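PDB 5Y9D: acyl-coenzyme A oxidase 1 from Yarrowia lipolytica, which uses FAD to oxidise saturated acyl-CoAs to (2E)-enoyl-CoAs in peroxisomal fatty acid beta-oxidation, passing the electrons to O2 to give H2O2. Local coordinates for residues D539-L544 with D551-E556; R561-R566 with T608-R613. All coordinates share one frame; numbering follows the deposited sequence.

Overall arrangement
Contact 1 and contact 2 follow one another along the chain inside the helical C-terminal part of the acyl-CoA oxidase, on the same side of its centre, with their centres about 18 Å apart. Helices 550-556 and 558-581, one from each contact, are consecutive. Contact 1 is partly buried, an apolar helix hairpin whose main feature is a stack of two aromatic rings. Contact 2 is thinner and lies at the surface: a single isoleucine end reaches an amide and a guanidinium. Neither contact has a hydrogen bond between its segments. Segment 561-566 and both rings of contact 1 also lie against helix 467-486, and 551-556 and both segments of contact 2 also touch the second subunit.

Contact 1 of 2, residues D539-L544 with D551-E556; sequences DKYQEL and DQAFEE
The phenol ring of Tyr541 overlaps the ring of Phe554 in an offset stack, the centroids 4.6 Å apart and the planes inclined by 20°. The overlap is partial: Tyr541 CE1 lies over one face of the phenylalanine, displaced toward its rim, and comes within 3.3 Å of Phe554 CZ. With CG anti to the backbone N (chi1 170°), Tyr541 swings its ring out across the gap between the helices. Phe554 starts from a different setting, CG anti to its carbonyl carbon, and its ring ends up against the tyrosine. Beside the stacked rings, the methyl of Ala553 packs against the tyrosine, its CB 3.7 Å from Tyr541 CD1. The same methyl touches the next turn of the partner helix, with Ala553 CB 3.9 Å from Leu544 CB. Here the backbones come nearest, Leu544 CA and Ala553 CA being 5.8 Å apart. Farther along, Leu544 CD1 rests on the aliphatic start of Glu556, 4.1 Å from its CB, the two side chains crossing at about a right angle. An alanine in place of Phe554 would probably leave the tyrosine ring without its stacking partner and freer to turn. No hydrogen bond joins the two segments, which meet mainly through carbon. Their axes approach to 9.4 Å and run at 138°, the roughly antiparallel course of a helix hairpin closed by a short connection. Leu557, just past the second helix, also packs on Tyr541 and Leu544. Helix 467-486 backs both rings, Val479 touching each of them, while on helix 550-556 Glu555 packs against Tyr354 of the second subunit.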
loop_
_atom_site.group_PDB
_atom_site.type_symbol
_atom_site.label_atom_id
_atom_site.label_comp_id
_atom_site.label_asym_id
_atom_site.label_seq_id
_atom_site.Cartn_x
_atom_site.Cartn_y
_atom_site.Cartn_z
ATOM N N ASP A 539 34.632 0.574 6.390
ATOM C CA ASP A 539 35.808 0.063 5.703
ATOM C C ASP A 539 35.831 0.420 4.215
ATOM O O ASP A 539 36.820 0.972 3.749
ATOM C CB ASP A 539 35.934 -1.459 5.879
ATOM C CG ASP A 539 37.367 -1.931 5.818
ATOM O OD1 ASP A 539 38.149 -1.551 6.721
ATOM O OD2 ASP A 539 37.706 -2.675 4.873
ATOM N N LYS A 540 34.766 0.096 3.475
ATOM C CA LYS A 540 34.720 0.412 2.048
ATOM C C LYS A 540 34.889 1.909 1.824
ATOM O O LYS A 540 35.517 2.330 0.856
ATOM C CB LYS A 540 33.420 -0.055 1.400
ATOM C CG LYS A 540 33.232 -1.567 1.316
ATOM C CD LYS A 540 34.034 -2.204 0.182
ATOM C CE LYS A 540 33.313 -3.417 -0.406
ATOM N NZ LYS A 540 34.001 -3.930 -1.627
ATOM N N TYR A 541 34.339 2.714 2.718
ATOM C CA TYR A 541 34.363 4.170 2.560
ATOM C C TYR A 541 35.777 4.671 2.614
ATOM O O TYR A 541 36.187 5.422 1.754
ATOM C CB TYR A 541 33.488 4.858 3.622
ATOM C CG TYR A 541 33.615 6.366 3.726
ATOM C CD1 TYR A 541 32.871 7.227 2.910
ATOM C CD2 TYR A 541 34.441 6.937 4.677
ATOM C CE1 TYR A 541 32.979 8.616 3.034
ATOM C CE2 TYR A 541 34.542 8.311 4.811
ATOM C CZ TYR A 541 33.824 9.137 3.988
ATOM O OH TYR A 541 33.981 10.478 4.171
ATOM N N GLN A 542 36.523 4.232 3.619
ATOM C CA GLN A 542 37.948 4.587 3.764
ATOM C C GLN A 542 38.751 4.315 2.477
ATOM O O GLN A 542 39.455 5.200 1.982
ATOM C CB GLN A 542 38.546 3.798 4.912
ATOM C CG GLN A 542 38.002 4.170 6.276
ATOM C CD GLN A 542 38.184 3.057 7.288
ATOM O OE1 GLN A 542 37.785 1.911 7.063
ATOM N NE2 GLN A 542 38.787 3.393 8.415
ATOM N N GLU A 543 38.611 3.097 1.941
ATOM C CA GLU A 543 39.205 2.710 0.658
ATOM C C GLU A 543 38.780 3.652 -0.464
ATOM O O GLU A 543 39.578 3.978 -1.325
ATOM C CB GLU A 543 38.785 1.297 0.234
ATOM C CG GLU A 543 39.182 0.147 1.149
ATOM C CD GLU A 543 38.121 -0.959 1.141
ATOM O OE1 GLU A 543 37.854 -1.530 0.052
ATOM O OE2 GLU A 543 37.531 -1.244 2.219
ATOM N N LEU A 544 37.516 4.062 -0.467
ATOM C CA LEU A 544 37.001 4.911 -1.539
ATOM C C LEU A 544 37.499 6.342 -1.460
ATOM O O LEU A 544 37.848 6.920 -2.479
ATOM C CB LEU A 544 35.482 4.878 -1.574
ATOM C CG LEU A 544 34.961 3.563 -2.145
ATOM C CD1 LEU A 544 33.479 3.357 -1.835
ATOM C CD2 LEU A 544 35.212 3.481 -3.644
ATOM N N ASP A 551 31.416 12.792 -0.768
ATOM C CA ASP A 551 30.129 12.733 -1.448
ATOM C C ASP A 551 30.049 11.578 -2.416
ATOM O O ASP A 551 29.117 10.791 -2.367
ATOM C CB ASP A 551 29.852 14.046 -2.211
ATOM C CG ASP A 551 28.940 15.000 -1.456
ATOM O OD1 ASP A 551 28.130 14.550 -0.613
ATOM O OD2 ASP A 551 29.011 16.217 -1.725
ATOM N N GLN A 552 31.025 11.480 -3.306
ATOM C CA GLN A 552 30.997 10.459 -4.338
ATOM C C GLN A 552 31.122 9.097 -3.727
ATOM O O GLN A 552 30.589 8.132 -4.275
ATOM C CB GLN A 552 32.145 10.626 -5.312
ATOM C CG GLN A 552 32.226 11.970 -6.016
ATOM C CD GLN A 552 33.591 12.160 -6.627
ATOM O OE1 GLN A 552 34.494 12.744 -6.005
ATOM N NE2 GLN A 552 33.774 11.622 -7.825
ATOM N N ALA A 553 31.844 9.004 -2.611
ATOM C CA ALA A 553 31.985 7.730 -1.903
ATOM C C ALA A 553 30.654 7.240 -1.369
ATOM O O ALA A 553 30.298 6.091 -1.592
ATOM C CB ALA A 553 32.997 7.838 -0.771
ATOM N N PHE A 554 29.919 8.110 -0.673
ATOM C CA PHE A 554 28.611 7.738 -0.074
ATOM C C PHE A 554 27.621 7.267 -1.113
ATOM O O PHE A 554 26.979 6.239 -0.892
ATOM C CB PHE A 554 28.010 8.869 0.772
ATOM C CG PHE A 554 28.741 9.096 2.068
ATOM C CD1 PHE A 554 28.910 8.059 2.974
ATOM C CD2 PHE A 554 29.278 10.329 2.370
ATOM C CE1 PHE A 554 29.614 8.254 4.144
ATOM C CE2 PHE A 554 29.971 10.529 3.545
ATOM C CZ PHE A 554 30.154 9.484 4.423
ATOM N N GLU A 555 27.533 7.969 -2.250
ATOM C CA GLU A 555 26.712 7.496 -3.387
ATOM C C GLU A 555 27.131 6.086 -3.870
ATOM O O GLU A 555 26.271 5.258 -4.195
ATOM C CB GLU A 555 26.749 8.482 -4.570
ATOM C CG GLU A 555 25.787 8.123 -5.714
ATOM C CD GLU A 555 26.252 8.598 -7.097
ATOM O OE1 GLU A 555 26.652 9.787 -7.237
ATOM O OE2 GLU A 555 26.193 7.776 -8.057
ATOM N N GLU A 556 28.431 5.796 -3.916
ATOM C CA GLU A 556 28.857 4.430 -4.264
ATOM C C GLU A 556 28.309 3.452 -3.238
ATOM O O GLU A 556 27.905 2.344 -3.595
ATOM C CB GLU A 556 30.391 4.281 -4.427
ATOM C CG GLU A 556 30.865 4.201 -5.885
ATOM C CD GLU A 556 30.416 2.933 -6.619
ATOM O OE1 GLU A 556 30.697 1.804 -6.147
ATOM O OE2 GLU A 556 29.792 3.047 -7.693
#

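Contact 2 of 2, residues R561-R566 with T608-R613; sequences RFQCAR and TGIFLR
A bend at chi2 of Gln563 (-77°) carries its amide toward Ile610, while Arg566, with CG anti to the backbone N (chi1 -156°) and further bends at chi2 and chi3, brings its guanidinium to the same isoleucine. Ile610 meets them with its longer branch: CG1 stands anti to the carbonyl carbon, and CD1 is the atom that both polar groups touch. Gln563 NE2 lies 3.9 Å from Ile610 CD1 and 4.0 Å from Ile610 CG1, the glutamine and isoleucine side chains approaching from opposite directions. Arg566 arrives at a slant, its NH1 3.8 Å from Ile610 CD1. These are van der Waals contacts between a methyl end and nitrogen-bearing groups. On its own helix, Gln563 OE1 sits 3.6 Å above the plane of the Arg566 guanidinium, displaced toward the rim, so the two polar ends form a common surface for the isoleucine. The contact belongs to the all-helical C-terminal part of the oxidase, where the short helix 608-613 lies beside the long helix 558-581 and touches it only lightly at this point. Even the nearest backbones, Gln563 CA and Ile610 CA, are 9.9 Å apart, and just 85 Å² is buried in all. What fixes the charged end of Arg566 is a salt bridge from its NH1 to Asp607, immediately ahead of the short helix, so the arginine is held by charge next to the start of that helix, close to where it touches Ile610. Both helices also pack on helix 519-544, through Cys564 and Phe611, the latter with its ring edge-to-face with Phe526. At the far end of the short helix Arg613 makes a salt bridge to Asp623 of the second subunit.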
loop_
_atom_site.group_PDB
_atom_site.type_symbol
_atom_site.label_atom_id
_atom_site.label_comp_id
_atom_site.label_asym_id
_atom_site.label_seq_id
_atom_site.Cartn_x
_atom_site.Cartn_y
_atom_site.Cartn_z
ATOM N N ARG A 561 24.472 2.039 2.833
ATOM C CA ARG A 561 23.954 2.983 3.802
ATOM C C ARG A 561 22.534 2.638 4.217
ATOM O O ARG A 561 22.188 2.759 5.373
ATOM C CB ARG A 561 24.031 4.410 3.273
ATOM C CG ARG A 561 25.394 5.049 3.432
ATOM C CD ARG A 561 25.385 6.499 3.004
ATOM N NE ARG A 561 25.030 6.649 1.604
ATOM C CZ ARG A 561 24.637 7.788 1.051
ATOM N NH1 ARG A 561 24.541 8.880 1.778
ATOM N NH2 ARG A 561 24.340 7.833 -0.232
ATOM N N PHE A 562 21.718 2.217 3.263
ATOM C CA PHE A 562 20.366 1.746 3.541
ATOM C C PHE A 562 20.399 0.576 4.507
ATOM O O PHE A 562 19.760 0.620 5.548
ATOM C CB PHE A 562 19.608 1.335 2.263
ATOM C CG PHE A 562 18.237 0.756 2.530
ATOM C CD1 PHE A 562 17.129 1.588 2.707
ATOM C CD2 PHE A 562 18.053 -0.608 2.632
ATOM C CE1 PHE A 562 15.863 1.050 2.959
ATOM C CE2 PHE A 562 16.803 -1.149 2.889
ATOM C CZ PHE A 562 15.713 -0.327 3.061
ATOM N N GLN A 563 21.150 -0.459 4.168
ATOM C CA GLN A 563 21.256 -1.620 5.050
ATOM C C GLN A 563 21.554 -1.243 6.488
ATOM O O GLN A 563 20.926 -1.767 7.414
ATOM C CB GLN A 563 22.298 -2.587 4.546
ATOM C CG GLN A 563 21.732 -3.602 3.566
ATOM C CD GLN A 563 20.954 -4.690 4.292
ATOM O OE1 GLN A 563 19.920 -4.422 4.934
ATOM N NE2 GLN A 563 21.453 -5.919 4.217
ATOM N N CYS A 564 22.457 -0.293 6.680
ATOM C CA CYS A 564 22.894 0.039 8.016
ATOM C C CYS A 564 21.819 0.775 8.793
ATOM O O CYS A 564 21.592 0.511 9.972
ATOM C CB CYS A 564 24.188 0.854 7.947
ATOM S SG CYS A 564 25.528 -0.068 7.143
ATOM N N ALA A 565 21.142 1.687 8.110
ATOM C CA ALA A 565 20.065 2.436 8.706
ATOM C C ALA A 565 19.055 1.447 9.176
ATOM O O ALA A 565 18.564 1.525 10.292
ATOM C CB ALA A 565 19.440 3.374 7.688
ATOM N N ARG A 566 18.775 0.487 8.312
ATOM C CA ARG A 566 17.717 -0.459 8.567
ATOM C C ARG A 566 17.985 -1.308 9.766
ATOM O O ARG A 566 17.122 -1.371 10.604
ATOM C CB ARG A 566 17.454 -1.385 7.373
ATOM C CG ARG A 566 16.034 -1.952 7.399
ATOM C CD ARG A 566 16.010 -3.416 7.118
ATOM N NE ARG A 566 15.772 -3.686 5.717
ATOM C CZ ARG A 566 16.083 -4.840 5.121
ATOM N NH1 ARG A 566 16.678 -5.814 5.823
ATOM N NH2 ARG A 566 15.804 -5.018 3.821
ATOM N N THR A 608 16.746 -13.138 7.994
ATOM C CA THR A 608 17.454 -14.401 8.254
ATOM C C THR A 608 18.801 -14.434 7.506
ATOM O O THR A 608 19.827 -14.835 8.066
ATOM C CB THR A 608 16.531 -15.607 7.930
ATOM O OG1 THR A 608 15.751 -15.919 9.094
ATOM C CG2 THR A 608 17.285 -16.835 7.534
ATOM N N GLY A 609 18.787 -13.975 6.254
ATOM C CA GLY A 609 20.000 -13.839 5.464
ATOM C C GLY A 609 21.082 -13.149 6.257
ATOM O O GLY A 609 22.208 -13.646 6.338
ATOM N N ILE A 610 20.730 -12.028 6.881
ATOM C CA ILE A 610 21.719 -11.159 7.523
ATOM C C ILE A 610 22.417 -11.831 8.701
ATOM O O ILE A 610 23.586 -11.578 8.933
ATOM C CB ILE A 610 21.095 -9.813 7.966
ATOM C CG1 ILE A 610 20.797 -8.948 6.738
ATOM C CG2 ILE A 610 22.025 -9.045 8.904
ATOM C CD1 ILE A 610 19.552 -8.083 6.844
ATOM N N PHE A 611 21.706 -12.672 9.444
ATOM C CA PHE A 611 22.274 -13.307 10.644
ATOM C C PHE A 611 23.081 -14.578 10.318
ATOM O O PHE A 611 23.930 -14.977 11.108
ATOM C CB PHE A 611 21.173 -13.609 11.676
ATOM C CG PHE A 611 20.576 -12.379 12.290
ATOM C CD1 PHE A 611 21.129 -11.816 13.442
ATOM C CD2 PHE A 611 19.474 -11.766 11.716
ATOM C CE1 PHE A 611 20.598 -10.657 14.007
ATOM C CE2 PHE A 611 18.931 -10.611 12.280
ATOM C CZ PHE A 611 19.501 -10.052 13.422
ATOM N N LEU A 612 22.801 -15.209 9.172
ATOM C CA LEU A 612 23.594 -16.352 8.686
ATOM C C LEU A 612 24.781 -15.878 7.868
ATOM O O LEU A 612 25.812 -16.557 7.798
ATOM C CB LEU A 612 22.748 -17.279 7.807
ATOM C CG LEU A 612 22.003 -18.453 8.455
ATOM C CD1 LEU A 612 21.393 -18.085 9.791
ATOM C CD2 LEU A 612 20.928 -18.982 7.512
ATOM N N ARG A 613 24.620 -14.729 7.209
ATOM C CA ARG A 613 25.715 -14.116 6.454
ATOM C C ARG A 613 26.825 -13.930 7.458
ATOM O O ARG A 613 27.972 -14.281 7.204
ATOM C CB ARG A 613 25.301 -12.746 5.855
ATOM C CG ARG A 613 25.550 -12.570 4.350
ATOM C CD ARG A 613 26.990 -12.188 4.019
ATOM N NE ARG A 613 27.254 -10.774 4.276
ATOM C CZ ARG A 613 28.440 -10.180 4.132
ATOM N NH1 ARG A 613 28.567 -8.884 4.390
ATOM N NH2 ARG A 613 29.506 -10.865 3.733
#